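Local atomic coordinates of AvrA (Salmonella typhimurium, PDB entry 6BE0), a protein that probably transfers acetyl groups from acetyl-CoA to serine and threonine residues of target proteins, as a YopJ-family bacterial effector that binds inositol hexakisphosphate and coenzyme A. Residues S138-E143 against A173-D178; A112-N117 against S126-R131; R245-V250 against T267-F272. All blocks are in the same frame, centred on the assembly; numbering follows the deposited sequence.

Interaction 1 (S138-E143 against A173-D178); sequences SVILFE and AMVELD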
loop_
_atom_site.group_PDB
_atom_site.type_symbol
_atom_site.label_atom_id
_atom_site.label_comp_id
_atom_site.label_asym_id
_atom_site.label_seq_id
_atom_site.Cartn_x
_atom_site.Cartn_y
_atom_site.Cartn_z
ATOM N N SER A 138 -6.534 6.542 -15.535
ATOM C CA SER A 138 -7.069 6.149 -14.235
ATOM C C SER A 138 -6.019 6.305 -13.141
ATOM O O SER A 138 -4.896 5.817 -13.265
ATOM C CB SER A 138 -7.571 4.703 -14.274
ATOM O OG SER A 138 -8.030 4.288 -12.999
ATOM N N VAL A 139 -6.401 6.991 -12.070
ATOM C CA VAL A 139 -5.526 7.204 -10.925
ATOM C C VAL A 139 -6.265 6.805 -9.656
ATOM O O VAL A 139 -7.283 7.403 -9.317
ATOM C CB VAL A 139 -5.069 8.675 -10.826
ATOM C CG1 VAL A 139 -4.129 8.875 -9.645
ATOM C CG2 VAL A 139 -4.399 9.108 -12.121
ATOM N N ILE A 140 -5.754 5.795 -8.959
ATOM C CA ILE A 140 -6.392 5.315 -7.737
ATOM C C ILE A 140 -5.436 5.374 -6.554
ATOM O O ILE A 140 -4.392 4.722 -6.550
ATOM C CB ILE A 140 -6.914 3.876 -7.900
ATOM C CG1 ILE A 140 -7.907 3.816 -9.065
ATOM C CG2 ILE A 140 -7.580 3.403 -6.606
ATOM C CD1 ILE A 140 -8.416 2.424 -9.387
ATOM N N LEU A 141 -5.815 6.160 -5.551
ATOM C CA LEU A 141 -5.046 6.291 -4.322
ATOM C C LEU A 141 -5.529 5.272 -3.300
ATOM O O LEU A 141 -6.700 5.272 -2.925
ATOM C CB LEU A 141 -5.174 7.712 -3.763
ATOM C CG LEU A 141 -4.543 7.994 -2.395
ATOM C CD1 LEU A 141 -3.032 7.875 -2.447
ATOM C CD2 LEU A 141 -4.959 9.372 -1.903
ATOM N N PHE A 142 -4.628 4.401 -2.856
ATOM C CA PHE A 142 -4.967 3.392 -1.861
ATOM C C PHE A 142 -4.459 3.798 -0.485
ATOM O O PHE A 142 -3.267 4.046 -0.299
ATOM C CB PHE A 142 -4.391 2.030 -2.251
ATOM C CG PHE A 142 -5.004 1.447 -3.491
ATOM C CD1 PHE A 142 -4.471 1.720 -4.739
ATOM C CD2 PHE A 142 -6.114 0.628 -3.409
ATOM C CE1 PHE A 142 -5.034 1.186 -5.881
ATOM C CE2 PHE A 142 -6.681 0.089 -4.550
ATOM C CZ PHE A 142 -6.140 0.369 -5.784
ATOM N N GLU A 143 -5.382 3.876 0.469
ATOM C CA GLU A 143 -5.046 4.134 1.862
ATOM C C GLU A 143 -5.106 2.821 2.637
ATOM O O GLU A 143 -6.178 2.226 2.752
ATOM C CB GLU A 143 -6.008 5.158 2.466
ATOM C CG GLU A 143 -5.853 6.569 1.913
ATOM C CD GLU A 143 -4.540 7.223 2.310
ATOM O OE1 GLU A 143 -3.845 6.687 3.199
ATOM O OE2 GLU A 143 -4.203 8.278 1.732
ATOM N N ALA A 173 -9.843 8.282 -8.037
ATOM C CA ALA A 173 -10.604 7.632 -6.982
ATOM C C ALA A 173 -9.696 7.311 -5.802
ATOM O O ALA A 173 -8.519 7.007 -5.978
ATOM C CB ALA A 173 -11.267 6.367 -7.503
ATOM N N MET A 174 -10.251 7.391 -4.598
ATOM C CA MET A 174 -9.522 7.052 -3.385
ATOM C C MET A 174 -10.176 5.835 -2.745
ATOM O O MET A 174 -11.399 5.777 -2.621
ATOM C CB MET A 174 -9.501 8.241 -2.426
ATOM C CG MET A 174 -8.851 7.960 -1.085
ATOM S SD MET A 174 -8.689 9.467 -0.111
ATOM C CE MET A 174 -9.018 8.844 1.534
ATOM N N VAL A 175 -9.358 4.862 -2.357
ATOM C CA VAL A 175 -9.859 3.596 -1.836
ATOM C C VAL A 175 -9.409 3.363 -0.397
ATOM O O VAL A 175 -8.216 3.375 -0.091
ATOM C CB VAL A 175 -9.398 2.412 -2.710
ATOM C CG1 VAL A 175 -9.891 1.087 -2.136
ATOM C CG2 VAL A 175 -9.897 2.588 -4.135
ATOM N N GLU A 176 -10.385 3.151 0.478
ATOM C CA GLU A 176 -10.129 2.789 1.864
ATOM C C GLU A 176 -9.969 1.278 1.967
ATOM O O GLU A 176 -10.798 0.531 1.452
ATOM C CB GLU A 176 -11.272 3.272 2.763
ATOM C CG GLU A 176 -11.151 2.872 4.227
ATOM C CD GLU A 176 -12.439 3.102 4.995
ATOM O OE1 GLU A 176 -13.496 2.605 4.548
ATOM O OE2 GLU A 176 -12.394 3.779 6.043
ATOM N N LEU A 177 -8.903 0.835 2.627
ATOM C CA LEU A 177 -8.651 -0.592 2.808
ATOM C C LEU A 177 -8.916 -1.029 4.246
ATOM O O LEU A 177 -9.485 -2.096 4.480
ATOM C CB LEU A 177 -7.213 -0.936 2.409
ATOM C CG LEU A 177 -6.842 -0.719 0.937
ATOM C CD1 LEU A 177 -5.413 -1.176 0.680
ATOM C CD2 LEU A 177 -7.803 -1.437 -0.002
ATOM N N ASP A 178 -8.512 -0.194 5.199
ATOM C CA ASP A 178 -8.632 -0.509 6.621
ATOM C C ASP A 178 -8.042 -1.882 6.927
ATOM O O ASP A 178 -8.723 -2.757 7.463
ATOM C CB ASP A 178 -10.096 -0.454 7.070
ATOM C CG ASP A 178 -10.252 -0.549 8.581
ATOM O OD1 ASP A 178 -9.336 -0.109 9.310
ATOM O OD2 ASP A 178 -11.293 -1.065 9.042
#
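The parallel pairing of I140-E143 with A173-E176 joins the two strands of a beta-alpha-beta unit, strand 136-143, helix 151-164 and strand 170-176, at one margin of the central mixed sheet. The N-to-C directions of the two short segments differ by 26°. Five backbone hydrogen bonds make the ladder, and they identify it as parallel: L141 N donates to A173 O, and L141 O accepts from V175 N, at 2.7 Å the shortest of the five, while E143 N reaches V175 O at 174°, almost straight. The L177 N to E143 O bond (3.1 Å) is more bent, at 141°.

On the face that holds I140, F142, A173 and V175, the V175 side chain is the central piece. Its CG2 is anti to the carbonyl carbon and meets I140 CG2 at 3.5 Å, whereas its CB lies 3.8 Å from F142 CD2. The same I140 CG2 sits over one face of the F142 ring, displaced toward the rim, so V175 and the ring share one methyl. L177 CD2 comes to the ring edge, 4.3 Å from CD2 of F142.

On the other face L141 and M174 run side by side, with L141 CD2 4.1 Å from M174 SD. A turn about the CG-SD bond of M174 places its CE 3.9 Å from E143 CG. The carboxylate of E143 turns to H124, which bonds OE1.

Strand 125-133 flanks 138-143 on its other side, pairing I140 with D129 and F142 with V127. Helix 186-199 packs on F142 and L177 through L197 and L193, and helix 205-212 meets I140 and A173.

Interaction 2 (A112-N117 against S126-R131); sequences ARFLVN and SVVDFR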
loop_
_atom_site.group_PDB
_atom_site.type_symbol
_atom_site.label_atom_id
_atom_site.label_comp_id
_atom_site.label_asym_id
_atom_site.label_seq_id
_atom_site.Cartn_x
_atom_site.Cartn_y
_atom_site.Cartn_z
ATOM N N ALA A 112 1.996 2.449 -14.015
ATOM C CA ALA A 112 2.982 2.925 -13.055
ATOM C C ALA A 112 2.390 3.029 -11.655
ATOM O O ALA A 112 1.169 3.044 -11.482
ATOM C CB ALA A 112 3.537 4.271 -13.495
ATOM N N ARG A 113 3.267 3.083 -10.658
ATOM C CA ARG A 113 2.853 3.230 -9.267
ATOM C C ARG A 113 3.660 4.318 -8.580
ATOM O O ARG A 113 4.778 4.629 -8.989
ATOM C CB ARG A 113 3.003 1.912 -8.506
ATOM C CG ARG A 113 2.013 0.845 -8.923
ATOM C CD ARG A 113 2.540 0.022 -10.084
ATOM N NE ARG A 113 1.474 -0.696 -10.772
ATOM C CZ ARG A 113 1.637 -1.378 -11.900
ATOM N NH1 ARG A 113 2.831 -1.440 -12.480
ATOM N NH2 ARG A 113 0.603 -1.999 -12.453
ATOM N N PHE A 114 3.082 4.890 -7.532
ATOM C CA PHE A 114 3.720 5.972 -6.799
ATOM C C PHE A 114 3.587 5.780 -5.301
ATOM O O PHE A 114 2.480 5.615 -4.800
ATOM C CB PHE A 114 3.105 7.315 -7.188
ATOM C CG PHE A 114 3.181 7.617 -8.656
ATOM C CD1 PHE A 114 2.150 7.251 -9.505
ATOM C CD2 PHE A 114 4.278 8.275 -9.185
ATOM C CE1 PHE A 114 2.215 7.532 -10.856
ATOM C CE2 PHE A 114 4.349 8.557 -10.536
ATOM C CZ PHE A 114 3.315 8.185 -11.372
ATOM N N LEU A 115 4.713 5.795 -4.594
ATOM C CA LEU A 115 4.696 5.965 -3.147
ATOM C C LEU A 115 4.768 7.453 -2.859
ATOM O O LEU A 115 5.752 8.110 -3.202
ATOM C CB LEU A 115 5.857 5.233 -2.469
ATOM C CG LEU A 115 5.887 3.707 -2.559
ATOM C CD1 LEU A 115 6.939 3.170 -1.604
ATOM C CD2 LEU A 115 4.529 3.093 -2.259
ATOM N N VAL A 116 3.720 7.980 -2.234
ATOM C CA VAL A 116 3.612 9.412 -1.993
ATOM C C VAL A 116 3.499 9.723 -0.506
ATOM O O VAL A 116 2.629 9.199 0.186
ATOM C CB VAL A 116 2.398 10.018 -2.743
ATOM C CG1 VAL A 116 1.114 9.242 -2.439
ATOM C CG2 VAL A 116 2.240 11.504 -2.414
ATOM N N ASN A 117 4.399 10.574 -0.023
ATOM C CA ASN A 117 4.273 11.135 1.313
ATOM C C ASN A 117 3.320 12.319 1.268
ATOM O O ASN A 117 3.670 13.392 0.778
ATOM C CB ASN A 117 5.631 11.566 1.866
ATOM C CG ASN A 117 5.545 12.048 3.303
ATOM O OD1 ASN A 117 4.518 11.887 3.964
ATOM N ND2 ASN A 117 6.628 12.635 3.797
ATOM N N SER A 126 1.301 6.781 1.197
ATOM C CA SER A 126 0.276 5.979 0.533
ATOM C C SER A 126 0.807 5.466 -0.800
ATOM O O SER A 126 1.910 5.826 -1.213
ATOM C CB SER A 126 -0.997 6.797 0.310
ATOM O OG SER A 126 -1.510 7.291 1.532
ATOM N N VAL A 127 0.021 4.627 -1.466
ATOM C CA VAL A 127 0.382 4.124 -2.786
ATOM C C VAL A 127 -0.704 4.471 -3.800
ATOM O O VAL A 127 -1.896 4.361 -3.512
ATOM C CB VAL A 127 0.623 2.596 -2.772
ATOM C CG1 VAL A 127 -0.637 1.844 -2.368
ATOM C CG2 VAL A 127 1.127 2.123 -4.132
ATOM N N VAL A 128 -0.274 4.903 -4.981
ATOM C CA VAL A 128 -1.181 5.250 -6.069
ATOM C C VAL A 128 -0.941 4.324 -7.251
ATOM O O VAL A 128 0.204 4.100 -7.635
ATOM C CB VAL A 128 -0.989 6.713 -6.527
ATOM C CG1 VAL A 128 -1.901 7.039 -7.710
ATOM C CG2 VAL A 128 -1.242 7.672 -5.377
ATOM N N ASP A 129 -2.015 3.787 -7.824
ATOM C CA ASP A 129 -1.905 2.986 -9.038
ATOM C C ASP A 129 -2.333 3.810 -10.246
ATOM O O ASP A 129 -3.393 4.439 -10.240
ATOM C CB ASP A 129 -2.748 1.715 -8.941
ATOM C CG ASP A 129 -2.363 0.678 -9.987
ATOM O OD1 ASP A 129 -1.188 0.658 -10.415
ATOM O OD2 ASP A 129 -3.233 -0.126 -10.377
ATOM N N PHE A 130 -1.492 3.791 -11.275
ATOM C CA PHE A 130 -1.689 4.586 -12.483
ATOM C C PHE A 130 -1.855 3.661 -13.687
ATOM O O PHE A 130 -1.034 2.775 -13.917
ATOM C CB PHE A 130 -0.504 5.540 -12.678
ATOM C CG PHE A 130 -0.524 6.290 -13.979
ATOM C CD1 PHE A 130 -1.092 7.550 -14.060
ATOM C CD2 PHE A 130 0.046 5.742 -15.114
ATOM C CE1 PHE A 130 -1.100 8.244 -15.256
ATOM C CE2 PHE A 130 0.041 6.430 -16.311
ATOM C CZ PHE A 130 -0.534 7.682 -16.383
ATOM N N ARG A 131 -2.923 3.872 -14.448
ATOM C CA ARG A 131 -3.260 2.996 -15.567
ATOM C C ARG A 131 -3.995 3.768 -16.659
ATOM O O ARG A 131 -5.061 4.332 -16.409
ATOM C CB ARG A 131 -4.123 1.827 -15.073
ATOM C CG ARG A 131 -4.506 0.795 -16.136
ATOM C CD ARG A 131 -3.485 -0.329 -16.233
ATOM N NE ARG A 131 -3.418 -1.133 -15.011
ATOM C CZ ARG A 131 -4.150 -2.221 -14.777
ATOM N NH1 ARG A 131 -5.022 -2.662 -15.674
ATOM N NH2 ARG A 131 -4.007 -2.877 -13.633
HETATM O O HOH W 1 -2.087 -2.321 -11.447
#
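The F114 and F130 side chains run alongside each other in the same direction, and the CB of F130 fits against the edge of the F114 ring, 3.8 Å from CE1. A112 supplies a smaller bump, its CB 4.1 Å from F130 CD2. Farther along this face V116 CG1 stands between the backbone N and the carbonyl carbon (chi1 52°), where it meets V128 CG2 at 4.1 Å.

The two strands form an antiparallel beta hairpin within the mixed sheet, their directions 157° apart. A112-F130, F114-V128 and V116-S126 are hydrogen-bonded pairs; R113-D129 and L115-V127 are non-hydrogen-bonded pairs.

On the opposite face L115 CD2 leans across to V127 CB at 4.0 Å. Beyond it R113, bent at chi2 (88°), lies alongside D129, and its NE makes a salt bridge to OD1 at 3.0 Å. The carboxylate oxygen is tilted from the guanidinium plane. Water 1 accepts from R113 NH2 and R131 NH2, which lie 4.8 Å apart, and its O lies 2.7 Å from D129 OD2, to which it can donate; H208 also bonds that oxygen. Helix 94-106 packs on F114 and F130, and helix 186-199 on L115 and V127.

Interaction 3 (R245-V250 against T267-F272); sequences RLNEYV and TLYERF. With IHP (inositol hexakisphosphate), chain B.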
loop_
_atom_site.group_PDB
_atom_site.type_symbol
_atom_site.label_atom_id
_atom_site.label_comp_id
_atom_site.label_asym_id
_atom_site.label_seq_id
_atom_site.Cartn_x
_atom_site.Cartn_y
_atom_site.Cartn_z
ATOM N N ARG A 245 -11.341 -8.193 10.451
ATOM C CA ARG A 245 -11.214 -7.566 9.140
ATOM C C ARG A 245 -11.066 -8.612 8.038
ATOM O O ARG A 245 -11.598 -8.449 6.939
ATOM C CB ARG A 245 -10.020 -6.611 9.121
ATOM C CG ARG A 245 -9.810 -5.876 7.804
ATOM C CD ARG A 245 -10.961 -4.941 7.463
ATOM N NE ARG A 245 -10.817 -4.386 6.119
ATOM C CZ ARG A 245 -11.253 -4.976 5.009
ATOM N NH1 ARG A 245 -11.876 -6.147 5.067
ATOM N NH2 ARG A 245 -11.071 -4.392 3.834
ATOM N N LEU A 246 -10.335 -9.682 8.336
ATOM C CA LEU A 246 -10.178 -10.779 7.392
ATOM C C LEU A 246 -11.497 -11.524 7.210
ATOM O O LEU A 246 -11.832 -11.939 6.101
ATOM C CB LEU A 246 -9.090 -11.748 7.858
ATOM C CG LEU A 246 -7.636 -11.302 7.685
ATOM C CD1 LEU A 246 -6.698 -12.335 8.291
ATOM C CD2 LEU A 246 -7.293 -11.076 6.220
ATOM N N ASN A 247 -12.240 -11.693 8.301
ATOM C CA ASN A 247 -13.547 -12.341 8.236
ATOM C C ASN A 247 -14.508 -11.559 7.350
ATOM O O ASN A 247 -15.403 -12.131 6.734
ATOM C CB ASN A 247 -14.153 -12.493 9.632
ATOM C CG ASN A 247 -13.324 -13.378 10.540
ATOM O OD1 ASN A 247 -12.481 -14.147 10.079
ATOM N ND2 ASN A 247 -13.568 -13.279 11.841
ATOM N N GLU A 248 -14.322 -10.246 7.295
ATOM C CA GLU A 248 -15.165 -9.396 6.467
ATOM C C GLU A 248 -14.809 -9.547 4.994
ATOM O O GLU A 248 -15.672 -9.426 4.123
ATOM C CB GLU A 248 -15.035 -7.933 6.896
ATOM C CG GLU A 248 -15.625 -7.643 8.268
ATOM C CD GLU A 248 -15.253 -6.268 8.787
ATOM O OE1 GLU A 248 -14.744 -5.447 7.992
ATOM O OE2 GLU A 248 -15.469 -6.014 9.993
ATOM N N TYR A 249 -13.538 -9.817 4.715
ATOM C CA TYR A 249 -13.087 -9.979 3.339
ATOM C C TYR A 249 -13.534 -11.316 2.754
ATOM O O TYR A 249 -13.994 -11.375 1.613
ATOM C CB TYR A 249 -11.565 -9.859 3.245
ATOM C CG TYR A 249 -11.048 -10.097 1.842
ATOM C CD1 TYR A 249 -11.232 -9.149 0.845
ATOM C CD2 TYR A 249 -10.389 -11.272 1.512
ATOM C CE1 TYR A 249 -10.774 -9.362 -0.436
ATOM C CE2 TYR A 249 -9.925 -11.494 0.230
ATOM C CZ TYR A 249 -10.119 -10.534 -0.739
ATOM O OH TYR A 249 -9.658 -10.749 -2.017
ATOM N N VAL A 250 -13.398 -12.385 3.532
ATOM C CA VAL A 250 -13.762 -13.719 3.062
ATOM C C VAL A 250 -15.275 -13.876 2.924
ATOM O O VAL A 250 -15.748 -14.747 2.198
ATOM C CB VAL A 250 -13.236 -14.817 4.006
ATOM C CG1 VAL A 250 -11.715 -14.803 4.046
ATOM C CG2 VAL A 250 -13.809 -14.640 5.397
ATOM N N THR A 267 -2.600 -20.913 3.796
ATOM C CA THR A 267 -3.744 -20.112 3.393
ATOM C C THR A 267 -3.664 -18.714 3.991
ATOM O O THR A 267 -2.773 -18.421 4.790
ATOM C CB THR A 267 -5.068 -20.769 3.822
ATOM O OG1 THR A 267 -5.164 -20.771 5.252
ATOM C CG2 THR A 267 -5.150 -22.199 3.306
ATOM N N LEU A 268 -4.595 -17.854 3.592
ATOM C CA LEU A 268 -4.681 -16.502 4.128
ATOM C C LEU A 268 -4.801 -16.533 5.649
ATOM O O LEU A 268 -4.133 -15.774 6.351
ATOM C CB LEU A 268 -5.875 -15.765 3.517
ATOM C CG LEU A 268 -6.104 -14.322 3.969
ATOM C CD1 LEU A 268 -4.980 -13.419 3.483
ATOM C CD2 LEU A 268 -7.453 -13.827 3.473
ATOM N N TYR A 269 -5.655 -17.420 6.150
ATOM C CA TYR A 269 -5.858 -17.565 7.587
ATOM C C TYR A 269 -4.650 -18.196 8.268
ATOM O O TYR A 269 -4.224 -17.746 9.331
ATOM C CB TYR A 269 -7.100 -18.415 7.869
ATOM C CG TYR A 269 -8.423 -17.676 7.830
ATOM C CD1 TYR A 269 -8.505 -16.321 8.130
ATOM C CD2 TYR A 269 -9.595 -18.344 7.508
ATOM C CE1 TYR A 269 -9.711 -15.656 8.100
ATOM C CE2 TYR A 269 -10.806 -17.686 7.476
ATOM C CZ TYR A 269 -10.857 -16.343 7.774
ATOM O OH TYR A 269 -12.060 -15.684 7.747
ATOM N N GLU A 270 -4.107 -19.246 7.660
ATOM C CA GLU A 270 -2.958 -19.939 8.229
ATOM C C GLU A 270 -1.764 -18.999 8.342
ATOM O O GLU A 270 -1.003 -19.066 9.307
ATOM C CB GLU A 270 -2.593 -21.162 7.384
ATOM C CG GLU A 270 -3.525 -22.350 7.576
ATOM C CD GLU A 270 -3.073 -23.580 6.814
ATOM O OE1 GLU A 270 -2.312 -23.429 5.835
ATOM O OE2 GLU A 270 -3.475 -24.700 7.198
ATOM N N ARG A 271 -1.609 -18.119 7.358
ATOM C CA ARG A 271 -0.518 -17.154 7.378
ATOM C C ARG A 271 -0.736 -16.091 8.451
ATOM O O ARG A 271 0.211 -15.675 9.120
ATOM C CB ARG A 271 -0.355 -16.478 6.016
ATOM C CG ARG A 271 0.432 -15.186 6.113
ATOM C CD ARG A 271 0.953 -14.681 4.784
ATOM N NE ARG A 271 1.485 -13.330 4.944
ATOM C CZ ARG A 271 2.598 -13.036 5.608
ATOM N NH1 ARG A 271 3.321 -13.995 6.172
ATOM N NH2 ARG A 271 2.993 -11.778 5.710
ATOM N N PHE A 272 -1.979 -15.641 8.598
ATOM C CA PHE A 272 -2.311 -14.625 9.592
ATOM C C PHE A 272 -1.901 -15.077 10.987
ATOM O O PHE A 272 -1.367 -14.294 11.771
ATOM C CB PHE A 272 -3.810 -14.311 9.569
ATOM C CG PHE A 272 -4.261 -13.437 10.707
ATOM C CD1 PHE A 272 -4.078 -12.065 10.661
ATOM C CD2 PHE A 272 -4.870 -13.988 11.823
ATOM C CE1 PHE A 272 -4.493 -11.260 11.707
ATOM C CE2 PHE A 272 -5.287 -13.188 12.870
ATOM C CZ PHE A 272 -5.097 -11.823 12.811
HETATM C C1 IHP B . 6.652 -12.824 -2.469
HETATM C C2 IHP B . 6.376 -11.609 -1.591
HETATM C C3 IHP B . 5.957 -12.027 -0.192
HETATM C C4 IHP B . 6.978 -12.964 0.419
HETATM C C5 IHP B . 7.037 -14.227 -0.419
HETATM C C6 IHP B . 7.518 -13.905 -1.826
HETATM O O11 IHP B . 7.245 -12.374 -3.674
HETATM P P1 IHP B . 6.328 -12.294 -4.978
HETATM O O21 IHP B . 6.679 -11.049 -5.762
HETATM O O31 IHP B . 4.863 -12.228 -4.603
HETATM O O41 IHP B . 6.577 -13.510 -5.831
HETATM O O12 IHP B . 7.541 -10.756 -1.542
HETATM P P2 IHP B . 7.472 -9.287 -2.130
HETATM O O22 IHP B . 6.945 -9.303 -3.545
HETATM O O32 IHP B . 6.561 -8.420 -1.294
HETATM O O42 IHP B . 8.859 -8.685 -2.136
HETATM O O13 IHP B . 5.775 -10.870 0.625
HETATM P P3 IHP B . 4.305 -10.470 1.091
HETATM O O23 IHP B . 4.153 -8.968 1.061
HETATM O O33 IHP B . 3.261 -11.084 0.188
HETATM O O43 IHP B . 4.077 -10.948 2.501
HETATM O O14 IHP B . 6.670 -13.224 1.802
HETATM P P4 IHP B . 5.428 -14.120 2.306
HETATM O O24 IHP B . 4.736 -13.412 3.449
HETATM O O34 IHP B . 4.421 -14.365 1.206
HETATM O O44 IHP B . 5.933 -15.438 2.826
HETATM O O15 IHP B . 7.882 -15.216 0.172
HETATM P P5 IHP B . 7.536 -16.746 -0.051
HETATM O O25 IHP B . 6.567 -16.898 -1.205
HETATM O O35 IHP B . 8.806 -17.498 -0.360
HETATM O O45 IHP B . 6.907 -17.335 1.188
HETATM O O16 IHP B . 8.889 -13.512 -1.802
HETATM P P6 IHP B . 9.894 -14.193 -2.788
HETATM O O26 IHP B . 11.306 -13.846 -2.394
HETATM O O36 IHP B . 9.721 -15.690 -2.748
HETATM O O46 IHP B . 9.657 -13.705 -4.196
#
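L246 holds CG anti to its carbonyl carbon (chi1 -76°), and an extended chi2 then sets CD1, with CD2 beside it; L268, with CG anti to the backbone N, answers from the other helix. The methyls of L246 divide the work: CD2 meets L268 CD2 at 3.9 Å, and CD1 rests 3.5 Å from F272 CD1 and close to that ring's CG. L246 CB lies at the edge of the Y269 ring, near its plane, 4.0 Å from CE1.

The Y269 ring reaches across to the other helix. Its OH gives a weak hydrogen bond to N247 OD1 at 2.8 Å; the side chains cross at about a right angle, with amide and ring planes 79° apart. V250 meets the same phenol tip to tip, CG2 standing 3.1 Å from OH. The two short helical segments run antiparallel (172°), but their axes come no nearer than 11.7 Å, so long side chains bridge the distance.

T267 and E270 form a capping box, E270 N bonding T267 OG1. R271 extends to inositol hexakisphosphate, whose O24 lies over the centre of one guanidinium face, 3.1 Å from CZ. Coenzyme A is bound about 5 Å from the F272 side chain (nearest atoms).

From helix 243-252, R245 makes a salt bridge to D229, while Y249 stacks on Y237. R271 O bonds N275, where helix 268-273 leads on to strand 276-278.

Interactions 1 and 2 belong to one sheet and are buried apart from D178 at the end of interaction 1, their centres about 10 Å apart. Strands 125-133 and 136-143 adjoin, S138 N lying 2.8 Å from R131 O in a probable hydrogen bond, and V128 packs against L141 and V139. Both rely on backbone ladders, parallel in interaction 1 and antiparallel in interaction 2, which adds a salt bridge and a bridging water. Interaction 3 is only partly buried, its centre about 18 Å from that of the chain, and depends on apolar side chains with one weak side-chain bond. R245 ties it to L177 of interaction 1; about 14 Å separates its nearest atoms from interaction 2.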